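Local coordinates for tRNA delta(2)-isopentenylpyrophosphate transferase (Bacillus halodurans, PDB 3EXA), which probably transfers a dimethylallyl group from dimethylallyl diphosphate to the adenine at position 37 of tRNAs that read codons beginning with uridine, at residues I8-V14 with G196-E200; V31-S36 with V98-Y104; V284-D288 with E300-F304; K4-I8 with L94-G99. All blocks are in the same frame, centred on the assembly; numbering follows the deposited sequence.

Interaction 1 of 4, residues I8-V14 with G196-E200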
loop_
_atom_site.group_PDB
_atom_site.type_symbol
_atom_site.label_atom_id
_atom_site.label_comp_id
_atom_site.label_asym_id
_atom_site.label_seq_id
_atom_site.Cartn_x
_atom_site.Cartn_y
_atom_site.Cartn_z
ATOM N N ILE A 8 -11.091 22.479 23.789
ATOM C CA ILE A 8 -10.344 23.490 24.520
ATOM C C ILE A 8 -8.886 23.219 24.202
ATOM O O ILE A 8 -8.321 22.213 24.620
ATOM C CB ILE A 8 -10.565 23.378 26.040
ATOM C CG1 ILE A 8 -12.050 23.492 26.359
ATOM C CG2 ILE A 8 -9.785 24.471 26.764
ATOM C CD1 ILE A 8 -12.372 23.284 27.814
ATOM N N VAL A 9 -8.287 24.123 23.441
ATOM C CA VAL A 9 -6.906 23.985 23.017
ATOM C C VAL A 9 -6.080 25.153 23.542
ATOM O O VAL A 9 -6.632 26.159 23.983
ATOM C CB VAL A 9 -6.838 24.007 21.508
ATOM C CG1 VAL A 9 -7.793 22.958 20.936
ATOM C CG2 VAL A 9 -7.229 25.398 21.018
ATOM N N GLY A 10 -4.761 25.023 23.461
ATOM C CA GLY A 10 -3.870 26.067 23.934
ATOM C C GLY A 10 -2.578 25.443 24.431
ATOM O O GLY A 10 -2.529 24.235 24.644
ATOM N N PRO A 11 -1.509 26.231 24.613
ATOM C CA PRO A 11 -0.212 25.732 25.090
ATOM C C PRO A 11 -0.285 25.206 26.523
ATOM O O PRO A 11 -1.367 25.116 27.098
ATOM C CB PRO A 11 0.688 26.957 24.973
ATOM C CG PRO A 11 -0.264 28.080 25.241
ATOM C CD PRO A 11 -1.460 27.686 24.403
ATOM N N THR A 12 0.866 24.864 27.097
ATOM C CA THR A 12 0.921 24.355 28.469
ATOM C C THR A 12 0.988 25.495 29.472
ATOM O O THR A 12 1.557 26.546 29.186
ATOM C CB THR A 12 2.186 23.503 28.743
ATOM O OG1 THR A 12 2.664 22.920 27.524
ATOM C CG2 THR A 12 1.873 22.393 29.760
ATOM N N ALA A 13 0.415 25.261 30.647
ATOM C CA ALA A 13 0.422 26.213 31.745
ATOM C C ALA A 13 -0.569 27.368 31.663
ATOM O O ALA A 13 -0.507 28.293 32.474
ATOM C CB ALA A 13 1.837 26.751 31.941
ATOM N N VAL A 14 -1.491 27.318 30.709
ATOM C CA VAL A 14 -2.489 28.379 30.578
ATOM C C VAL A 14 -3.770 28.085 31.357
ATOM O O VAL A 14 -4.737 28.830 31.257
ATOM C CB VAL A 14 -2.887 28.626 29.101
ATOM C CG1 VAL A 14 -1.773 29.346 28.370
ATOM C CG2 VAL A 14 -3.197 27.308 28.420
ATOM N N GLY A 196 -9.674 28.799 22.504
ATOM C CA GLY A 196 -8.252 28.707 22.779
ATOM C C GLY A 196 -7.872 29.592 23.948
ATOM O O GLY A 196 -8.380 30.705 24.076
ATOM N N LEU A 197 -6.996 29.083 24.811
ATOM C CA LEU A 197 -6.516 29.820 25.975
ATOM C C LEU A 197 -5.077 30.268 25.714
ATOM O O LEU A 197 -4.218 29.447 25.387
ATOM C CB LEU A 197 -6.577 28.932 27.221
ATOM C CG LEU A 197 -7.950 28.280 27.462
ATOM C CD1 LEU A 197 -7.950 27.566 28.808
ATOM C CD2 LEU A 197 -9.040 29.341 27.420
ATOM N N THR A 198 -4.834 31.573 25.835
ATOM C CA THR A 198 -3.519 32.162 25.605
ATOM C C THR A 198 -3.125 32.914 26.836
ATOM O O THR A 198 -3.857 32.952 27.824
ATOM C CB THR A 198 -3.506 33.241 24.511
ATOM O OG1 THR A 198 -4.601 33.043 23.618
ATOM C CG2 THR A 198 -2.191 33.206 23.748
HETATM N N MSE A 199 -1.984 33.582 26.729
HETATM C CA MSE A 199 -1.448 34.349 27.836
HETATM C C MSE A 199 -0.249 35.143 27.340
HETATM O O MSE A 199 0.385 34.767 26.356
HETATM C CB MSE A 199 -1.023 33.371 28.927
HETATM C CG MSE A 199 -0.986 33.915 30.336
HETATM SE SE MSE A 199 -0.540 32.473 31.583
HETATM C CE MSE A 199 -2.298 31.748 31.887
ATOM N N GLU A 200 0.049 36.244 28.020
ATOM C CA GLU A 200 1.183 37.094 27.669
ATOM C C GLU A 200 2.478 36.277 27.652
ATOM O O GLU A 200 2.686 35.411 28.504
ATOM C CB GLU A 200 1.289 38.252 28.672
ATOM C CG GLU A 200 0.481 39.485 28.274
ATOM C CD GLU A 200 0.192 40.434 29.438
ATOM O OE1 GLU A 200 1.104 40.695 30.259
ATOM O OE2 GLU A 200 -0.954 40.931 29.520
#
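Val14 is the bump of this contact, and it fits into a hollow formed by Leu197 and Met199. Val14 CG2 lies 3.9 Å from Leu197 CB and 3.8 Å from Leu197 O. Val14 CG1 is anti to the carbonyl carbon (chi1 -74°), which puts CG2 between the backbone N and the carbonyl carbon. The other methyl, Val14 CG1, meets Met199 CB at 4.1 Å. Met199 is present as selenomethionine, and its chain bends at chi3 (-86°). The bend brings Met199 CE back onto Val14 CA at 3.6 Å. Residues 10-14 belong to the predicted ATP-binding loop, which leaves strand 4-9 in the manner of a Walker A P-loop. Strand 191-198 runs parallel to strand 4-9, with Val9 paired with Gly196. Leu197 N donates to Val9 O at 3.1 Å, and the CA-H of Gly196 leans on the same oxygen. The chain continues through Gly10 in an extended form. A CB there would run into Leu197 O and into the preceding carbonyl, so the lack of a side chain matters. Pro11 lays its CD against the same oxygen, 3.4 Å from Leu197 O. Val9 CG2 lies 3.9 Å from Gly196 CA, where no side chain intervenes. Ile8 CG2 touches Leu197 CD1 at 4.1 Å, the two side chains crossing at a slant. Leu204 of helix 201-218 touches both Pro11 and Val14.

Interaction 2 of 4, residues V31-S36 with V98-Y104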
loop_
_atom_site.group_PDB
_atom_site.type_symbol
_atom_site.label_atom_id
_atom_site.label_comp_id
_atom_site.label_asym_id
_atom_site.label_seq_id
_atom_site.Cartn_x
_atom_site.Cartn_y
_atom_site.Cartn_z
ATOM N N VAL A 31 -14.728 14.663 29.936
ATOM C CA VAL A 31 -13.535 15.106 29.221
ATOM C C VAL A 31 -12.760 14.020 28.517
ATOM O O VAL A 31 -12.471 12.969 29.089
ATOM C CB VAL A 31 -12.520 15.834 30.141
ATOM C CG1 VAL A 31 -11.316 16.276 29.312
ATOM C CG2 VAL A 31 -13.162 17.028 30.823
ATOM N N ILE A 32 -12.415 14.276 27.266
ATOM C CA ILE A 32 -11.608 13.329 26.521
ATOM C C ILE A 32 -10.244 13.992 26.423
ATOM O O ILE A 32 -10.112 15.064 25.819
ATOM C CB ILE A 32 -12.123 13.096 25.111
ATOM C CG1 ILE A 32 -13.583 12.639 25.158
ATOM C CG2 ILE A 32 -11.245 12.054 24.433
ATOM C CD1 ILE A 32 -14.188 12.440 23.787
ATOM N N SER A 33 -9.240 13.360 27.026
ATOM C CA SER A 33 -7.880 13.881 27.030
ATOM C C SER A 33 -7.288 13.834 25.637
ATOM O O SER A 33 -7.238 12.775 25.015
ATOM C CB SER A 33 -6.995 13.072 27.980
ATOM O OG SER A 33 -5.649 13.534 27.914
ATOM N N GLY A 34 -6.847 14.985 25.143
ATOM C CA GLY A 34 -6.264 15.023 23.815
ATOM C C GLY A 34 -4.749 14.956 23.845
ATOM O O GLY A 34 -4.107 14.965 22.797
ATOM N N ASP A 35 -4.177 14.878 25.044
ATOM C CA ASP A 35 -2.726 14.830 25.217
ATOM C C ASP A 35 -2.186 13.399 25.149
ATOM O O ASP A 35 -2.290 12.633 26.103
ATOM C CB ASP A 35 -2.365 15.494 26.551
ATOM C CG ASP A 35 -0.885 15.453 26.849
ATOM O OD1 ASP A 35 -0.438 16.251 27.697
ATOM O OD2 ASP A 35 -0.168 14.629 26.249
ATOM N N SER A 36 -1.594 13.067 24.009
ATOM C CA SER A 36 -1.038 11.747 23.749
ATOM C C SER A 36 -0.112 11.189 24.823
ATOM O O SER A 36 0.021 9.970 24.951
ATOM C CB SER A 36 -0.301 11.759 22.413
ATOM O OG SER A 36 0.754 12.711 22.434
ATOM N N VAL A 98 -9.991 18.108 25.421
ATOM C CA VAL A 98 -9.065 19.029 26.089
ATOM C C VAL A 98 -7.577 18.763 25.905
ATOM O O VAL A 98 -7.125 17.619 25.956
ATOM C CB VAL A 98 -9.350 19.078 27.623
ATOM C CG1 VAL A 98 -8.422 20.087 28.307
ATOM C CG2 VAL A 98 -10.787 19.462 27.861
ATOM N N GLY A 99 -6.833 19.849 25.703
ATOM C CA GLY A 99 -5.396 19.782 25.530
ATOM C C GLY A 99 -5.003 19.017 24.295
ATOM O O GLY A 99 -5.804 18.879 23.369
ATOM N N GLY A 100 -3.763 18.527 24.280
ATOM C CA GLY A 100 -3.268 17.750 23.153
ATOM C C GLY A 100 -2.573 18.541 22.060
ATOM O O GLY A 100 -2.559 19.771 22.075
ATOM N N THR A 101 -1.975 17.829 21.112
ATOM C CA THR A 101 -1.302 18.487 20.001
ATOM C C THR A 101 -2.291 18.571 18.849
ATOM O O THR A 101 -3.227 17.772 18.764
ATOM C CB THR A 101 -0.072 17.697 19.505
ATOM O OG1 THR A 101 -0.513 16.549 18.766
ATOM C CG2 THR A 101 0.782 17.240 20.676
ATOM N N GLY A 102 -2.061 19.531 17.959
ATOM C CA GLY A 102 -2.939 19.728 16.823
ATOM C C GLY A 102 -3.214 18.478 16.018
ATOM O O GLY A 102 -4.314 18.292 15.499
ATOM N N LEU A 103 -2.213 17.615 15.916
ATOM C CA LEU A 103 -2.350 16.378 15.164
ATOM C C LEU A 103 -3.490 15.492 15.641
ATOM O O LEU A 103 -4.255 14.969 14.831
ATOM C CB LEU A 103 -1.053 15.582 15.228
ATOM C CG LEU A 103 -0.196 15.585 13.974
ATOM C CD1 LEU A 103 1.059 14.774 14.250
ATOM C CD2 LEU A 103 -0.978 14.996 12.810
ATOM N N TYR A 104 -3.598 15.321 16.954
ATOM C CA TYR A 104 -4.639 14.472 17.524
ATOM C C TYR A 104 -6.015 15.129 17.524
ATOM O O TYR A 104 -7.028 14.458 17.306
ATOM C CB TYR A 104 -4.253 14.049 18.952
ATOM C CG TYR A 104 -3.117 13.038 19.023
ATOM C CD1 TYR A 104 -1.894 13.277 18.385
ATOM C CD2 TYR A 104 -3.265 11.843 19.731
ATOM C CE1 TYR A 104 -0.842 12.348 18.446
ATOM C CE2 TYR A 104 -2.221 10.904 19.801
ATOM C CZ TYR A 104 -1.014 11.165 19.155
ATOM O OH TYR A 104 0.019 10.244 19.196
#
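Gly34 and Val98 are joined by the shorter of two backbone hydrogen bonds, Gly34 N to Val98 O at 2.8 Å. The second runs from Val98 N to Ile32 O at 3.1 Å. Together they pair Ser33 with Val98 in parallel. Just beyond, Asp35 N makes a weak bond to Ser33 OG at 3.5 Å, while the carboxylate OD2 of Asp35 accepts from Met37 N. The two segments then come very close. Gly34 O is 2.9 Å from Gly100 CA, and a CB at Gly100 would strike that oxygen. A CB at Gly34 would likewise run into Gly99 O. The backbone angles of Gly100 also call for glycine. These turns lie at the C-terminal ends of parallel strands, where P-loop proteins of this type place their active site. By similarity, residues 35-38 and Thr101 contact the tRNA. Thr101 is the N-cap residue of helix 102-110, and its OG1 is hydrogen-bonded to Asn132 of the second subunit. Further out, Ser36 sits on the ring of Tyr104. Ser36 CB lies over one face, 3.4 Å from Tyr104 CE2. Tyr104 CG is anti to its own carbonyl carbon (chi1 -72°), which swings the ring off the helix toward Ser36. Tyr104 OH bonds to the Phe72 carbonyl, which pins the far end of the ring. At the opposite end of the contact, Val31 CG1 packs closely on Val98 CG2 at 3.5 Å.

Interaction 3 of 4, residues V284-D288 with E300-F304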
loop_
_atom_site.group_PDB
_atom_site.type_symbol
_atom_site.label_atom_id
_atom_site.label_comp_id
_atom_site.label_asym_id
_atom_site.label_seq_id
_atom_site.Cartn_x
_atom_site.Cartn_y
_atom_site.Cartn_z
ATOM N N VAL A 284 -11.410 29.272 15.905
ATOM C CA VAL A 284 -10.908 29.132 17.268
ATOM C C VAL A 284 -11.022 30.474 17.985
ATOM O O VAL A 284 -10.280 31.419 17.700
ATOM C CB VAL A 284 -9.428 28.675 17.295
ATOM C CG1 VAL A 284 -8.946 28.573 18.744
ATOM C CG2 VAL A 284 -9.282 27.325 16.603
ATOM N N THR A 285 -11.967 30.553 18.908
ATOM C CA THR A 285 -12.196 31.766 19.676
ATOM C C THR A 285 -11.214 31.785 20.848
ATOM O O THR A 285 -11.198 30.876 21.678
ATOM C CB THR A 285 -13.649 31.782 20.154
ATOM O OG1 THR A 285 -14.501 31.584 19.016
ATOM C CG2 THR A 285 -13.996 33.109 20.818
ATOM N N TRP A 286 -10.375 32.810 20.907
ATOM C CA TRP A 286 -9.394 32.858 21.969
ATOM C C TRP A 286 -9.794 33.656 23.193
ATOM O O TRP A 286 -10.663 34.526 23.150
ATOM C CB TRP A 286 -8.059 33.374 21.434
ATOM C CG TRP A 286 -7.420 32.458 20.431
ATOM C CD1 TRP A 286 -7.654 32.421 19.081
ATOM C CD2 TRP A 286 -6.450 31.439 20.697
ATOM N NE1 TRP A 286 -6.885 31.448 18.497
ATOM C CE2 TRP A 286 -6.134 30.829 19.464
ATOM C CE3 TRP A 286 -5.809 30.986 21.860
ATOM C CZ2 TRP A 286 -5.210 29.782 19.360
ATOM C CZ3 TRP A 286 -4.887 29.942 21.754
ATOM C CH2 TRP A 286 -4.597 29.357 20.512
ATOM N N PHE A 287 -9.155 33.323 24.301
ATOM C CA PHE A 287 -9.403 34.002 25.544
ATOM C C PHE A 287 -8.074 34.188 26.224
ATOM O O PHE A 287 -7.259 33.264 26.288
ATOM C CB PHE A 287 -10.345 33.194 26.428
ATOM C CG PHE A 287 -11.775 33.194 25.957
ATOM C CD1 PHE A 287 -12.207 32.307 24.973
ATOM C CD2 PHE A 287 -12.698 34.084 26.509
ATOM C CE1 PHE A 287 -13.536 32.299 24.551
ATOM C CE2 PHE A 287 -14.025 34.084 26.094
ATOM C CZ PHE A 287 -14.447 33.193 25.113
ATOM N N ASP A 288 -7.850 35.398 26.719
ATOM C CA ASP A 288 -6.610 35.724 27.402
ATOM C C ASP A 288 -6.760 35.403 28.884
ATOM O O ASP A 288 -7.664 35.901 29.548
ATOM C CB ASP A 288 -6.294 37.205 27.208
ATOM C CG ASP A 288 -4.872 37.551 27.587
ATOM O OD1 ASP A 288 -4.415 38.632 27.167
ATOM O OD2 ASP A 288 -4.217 36.752 28.305
ATOM N N GLU A 300 -17.593 34.164 31.336
ATOM C CA GLU A 300 -17.635 34.716 29.985
ATOM C C GLU A 300 -17.477 33.607 28.960
ATOM O O GLU A 300 -18.121 33.623 27.910
ATOM C CB GLU A 300 -16.513 35.736 29.776
ATOM C CG GLU A 300 -16.425 36.289 28.350
ATOM C CD GLU A 300 -15.056 36.873 28.023
ATOM O OE1 GLU A 300 -14.310 37.224 28.969
ATOM O OE2 GLU A 300 -14.727 36.987 26.814
ATOM N N ILE A 301 -16.609 32.647 29.265
ATOM C CA ILE A 301 -16.346 31.533 28.362
ATOM C C ILE A 301 -17.538 30.595 28.272
ATOM O O ILE A 301 -17.821 30.069 27.201
ATOM C CB ILE A 301 -15.125 30.705 28.820
ATOM C CG1 ILE A 301 -13.850 31.532 28.667
ATOM C CG2 ILE A 301 -15.021 29.425 27.988
ATOM C CD1 ILE A 301 -12.624 30.846 29.197
ATOM N N HIS A 302 -18.217 30.373 29.400
ATOM C CA HIS A 302 -19.373 29.491 29.433
ATOM C C HIS A 302 -20.520 30.087 28.638
ATOM O O HIS A 302 -21.226 29.383 27.910
ATOM C CB HIS A 302 -19.840 29.257 30.860
ATOM C CG HIS A 302 -21.217 28.665 30.947
ATOM N ND1 HIS A 302 -22.360 29.428 30.859
ATOM C CD2 HIS A 302 -21.626 27.379 31.078
ATOM C CE1 HIS A 302 -23.421 28.636 30.936
ATOM N NE2 HIS A 302 -23.003 27.395 31.068
ATOM N N ASN A 303 -20.719 31.383 28.799
ATOM C CA ASN A 303 -21.774 32.041 28.071
ATOM C C ASN A 303 -21.530 31.873 26.578
ATOM O O ASN A 303 -22.428 31.455 25.850
ATOM C CB ASN A 303 -21.835 33.522 28.440
ATOM C CG ASN A 303 -22.900 34.255 27.670
ATOM O OD1 ASN A 303 -22.612 34.961 26.703
ATOM N ND2 ASN A 303 -24.153 34.073 28.076
ATOM N N PHE A 304 -20.312 32.167 26.124
ATOM C CA PHE A 304 -19.995 32.037 24.704
ATOM C C PHE A 304 -20.171 30.620 24.156
ATOM O O PHE A 304 -20.753 30.424 23.088
ATOM C CB PHE A 304 -18.571 32.497 24.410
ATOM C CG PHE A 304 -18.141 32.204 23.011
ATOM C CD1 PHE A 304 -17.524 30.992 22.694
ATOM C CD2 PHE A 304 -18.389 33.119 21.994
ATOM C CE1 PHE A 304 -17.163 30.679 21.369
ATOM C CE2 PHE A 304 -18.036 32.827 20.666
ATOM C CZ PHE A 304 -17.415 31.595 20.357
#
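Phe287 and Ile301 form the tight, buried part of this contact, the ring of Phe287 lying under Ile301. Ile301 CG1 is 3.6 Å from the Phe287 ring centroid and 15° off the ring normal, a CH-pi contact over the face. Phe304 CB reaches the edge of the same ring, 4.2 Å from Phe287 CZ. The looser, more solvent-facing rim holds Glu300 at one end and Thr285 with Phe304 at the other. Glu300 OE2 comes within 3.1 Å of Phe287 CE2 at the ring edge, with the carboxylate plane turned well out of the ring plane. A carboxylate oxygen beside ring C-H groups is probably favourable. The other oxygen of Glu300, OE1, forms a salt bridge with Lys297. Phe304 CG is anti to the backbone N (chi1 172°), sending the ring toward the strand. There Thr285 CG2 sits over one face, 4.1 Å from the ring centroid, and Thr285 OG1 is 3.2 Å from Phe304 CZ. With an alanine in place of Phe287, Ile301 CG1 would probably lose the ring it lies on, and a gap would open beside Phe304 CB. The strand and helix segments run nearly antiparallel (166°), with axes 10.7 Å apart. Strand 284-288 is the last in the sheet, beside strand 191-198. Helix 294-317 packs along the sheet against both, with Ile301 on Ile195 and Phe304 on Val193. Ile301 also touches Leu23 of helix 16-25.

Interaction 4 of 4, residues K4-I8 with L94-G99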
loop_
_atom_site.group_PDB
_atom_site.type_symbol
_atom_site.label_atom_id
_atom_site.label_comp_id
_atom_site.label_asym_id
_atom_site.label_seq_id
_atom_site.Cartn_x
_atom_site.Cartn_y
_atom_site.Cartn_z
ATOM N N LYS A 4 -22.596 17.194 19.166
ATOM C CA LYS A 4 -21.931 18.386 19.685
ATOM C C LYS A 4 -20.583 18.047 20.311
ATOM O O LYS A 4 -20.456 17.049 21.017
ATOM C CB LYS A 4 -22.804 19.062 20.740
ATOM C CG LYS A 4 -24.119 19.597 20.224
ATOM C CD LYS A 4 -24.925 20.202 21.359
ATOM C CE LYS A 4 -26.292 20.655 20.872
ATOM N NZ LYS A 4 -27.177 21.102 21.990
ATOM N N LEU A 5 -19.585 18.891 20.063
ATOM C CA LEU A 5 -18.249 18.672 20.606
ATOM C C LEU A 5 -17.542 19.972 20.956
ATOM O O LEU A 5 -17.358 20.840 20.100
ATOM C CB LEU A 5 -17.403 17.902 19.600
ATOM C CG LEU A 5 -15.918 17.759 19.903
ATOM C CD1 LEU A 5 -15.696 17.189 21.296
ATOM C CD2 LEU A 5 -15.312 16.860 18.844
ATOM N N VAL A 6 -17.142 20.108 22.217
ATOM C CA VAL A 6 -16.430 21.304 22.651
ATOM C C VAL A 6 -14.939 20.992 22.717
ATOM O O VAL A 6 -14.547 19.982 23.296
ATOM C CB VAL A 6 -16.886 21.778 24.059
ATOM C CG1 VAL A 6 -16.066 22.998 24.476
ATOM C CG2 VAL A 6 -18.376 22.120 24.055
ATOM N N ALA A 7 -14.108 21.841 22.112
ATOM C CA ALA A 7 -12.665 21.624 22.159
ATOM C C ALA A 7 -11.986 22.793 22.858
ATOM O O ALA A 7 -12.293 23.953 22.582
ATOM C CB ALA A 7 -12.100 21.455 20.757
ATOM N N ILE A 8 -11.091 22.479 23.789
ATOM C CA ILE A 8 -10.344 23.490 24.520
ATOM C C ILE A 8 -8.886 23.219 24.202
ATOM O O ILE A 8 -8.321 22.213 24.620
ATOM C CB ILE A 8 -10.565 23.378 26.040
ATOM C CG1 ILE A 8 -12.050 23.492 26.359
ATOM C CG2 ILE A 8 -9.785 24.471 26.764
ATOM C CD1 ILE A 8 -12.372 23.284 27.814
ATOM N N LEU A 94 -22.158 16.191 27.462
ATOM C CA LEU A 94 -21.449 16.928 26.425
ATOM C C LEU A 94 -19.960 16.574 26.425
ATOM O O LEU A 94 -19.256 16.801 27.414
ATOM C CB LEU A 94 -21.629 18.429 26.645
ATOM C CG LEU A 94 -20.832 19.340 25.718
ATOM C CD1 LEU A 94 -21.232 19.088 24.273
ATOM C CD2 LEU A 94 -21.090 20.774 26.104
ATOM N N PRO A 95 -19.461 16.013 25.312
ATOM C CA PRO A 95 -18.050 15.634 25.203
ATOM C C PRO A 95 -17.097 16.814 25.041
ATOM O O PRO A 95 -17.315 17.706 24.218
ATOM C CB PRO A 95 -18.039 14.714 23.988
ATOM C CG PRO A 95 -19.061 15.347 23.114
ATOM C CD PRO A 95 -20.190 15.633 24.092
ATOM N N PHE A 96 -16.033 16.787 25.837
ATOM C CA PHE A 96 -14.998 17.817 25.859
ATOM C C PHE A 96 -13.627 17.254 25.433
ATOM O O PHE A 96 -13.113 16.320 26.051
ATOM C CB PHE A 96 -14.883 18.385 27.287
ATOM C CG PHE A 96 -15.833 19.523 27.591
ATOM C CD1 PHE A 96 -15.408 20.848 27.475
ATOM C CD2 PHE A 96 -17.134 19.274 28.014
ATOM C CE1 PHE A 96 -16.268 21.915 27.771
ATOM C CE2 PHE A 96 -18.000 20.333 28.313
ATOM C CZ PHE A 96 -17.562 21.659 28.192
ATOM N N LEU A 97 -13.052 17.814 24.373
ATOM C CA LEU A 97 -11.736 17.402 23.905
ATOM C C LEU A 97 -10.796 18.483 24.424
ATOM O O LEU A 97 -10.808 19.626 23.935
ATOM C CB LEU A 97 -11.685 17.341 22.374
ATOM C CG LEU A 97 -10.394 16.818 21.721
ATOM C CD1 LEU A 97 -10.117 15.399 22.158
ATOM C CD2 LEU A 97 -10.534 16.869 20.221
ATOM N N VAL A 98 -9.991 18.108 25.421
ATOM C CA VAL A 98 -9.065 19.029 26.089
ATOM C C VAL A 98 -7.577 18.763 25.905
ATOM O O VAL A 98 -7.125 17.619 25.956
ATOM C CB VAL A 98 -9.350 19.078 27.623
ATOM C CG1 VAL A 98 -8.422 20.087 28.307
ATOM C CG2 VAL A 98 -10.787 19.462 27.861
ATOM N N GLY A 99 -6.833 19.849 25.703
ATOM C CA GLY A 99 -5.396 19.782 25.530
ATOM C C GLY A 99 -5.003 19.017 24.295
ATOM O O GLY A 99 -5.804 18.879 23.369
#
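Val6 pairs with Phe96, Ala7 with Leu97 and Ile8 with Val98 in a regular parallel pairing. The two strand segments are 4.7 Å apart at their axes and cross at -27°. Four backbone hydrogen bonds join them: Val6 N to Pro95 O, Leu97 N to Val6 O at 2.8 Å, Ile8 N to Leu97 O, and Gly99 N to Ile8 O. Val6, Ile8, Phe96 and Val98 point to one face of the sheet. There Val6 CB sits over the Phe96 ring, 4.0 Å from its centroid, in a CH-pi contact. Ile8 CD1 approaches the ring edge, 3.9 Å from Phe96 CD1. With Val6 CG1 anti to the backbone N (chi1 178°), Val6 CG2 turns instead to Leu94 CD2 at 3.7 Å. A serine in place of Phe96 would probably leave Val6 and the end of Ile8 without their aromatic partner and open a gap beside them. On the other face, Leu5 CD1 lies between Pro95 and Leu97, 4.2 Å from Leu97 CB. These two strands are inner members of the sheet, with helices on both faces. Helices 16-25 and 294-317 cover the Phe96 side through Leu23, Ile305 and Leu309. Helix 74-90 covers the Leu5 and Leu97 side with Ile85 and Phe77.

From the N terminus, residues 4-8 of strand 4-9 pair with 94-99 in interaction 4, closing a loop of 85 residues. The end of the same strand and the P-loop meet 196-200 in interaction 1, which closes the longest loop. These two contacts share Ile8 and cross along the chain. Interaction 2 closes a loop of 61 residues nested inside that of interaction 1. It crosses interaction 4, with which it shares Val98 and Gly99. Interaction 3 follows in series, closing a loop of 11 residues near the C terminus. Its strand hydrogen-bonds to Gly196 of interaction 1. Together the contacts link strands 29-33, 94-98, 4-9 and 191-198, and fasten the C-terminal helix to strand 284-288.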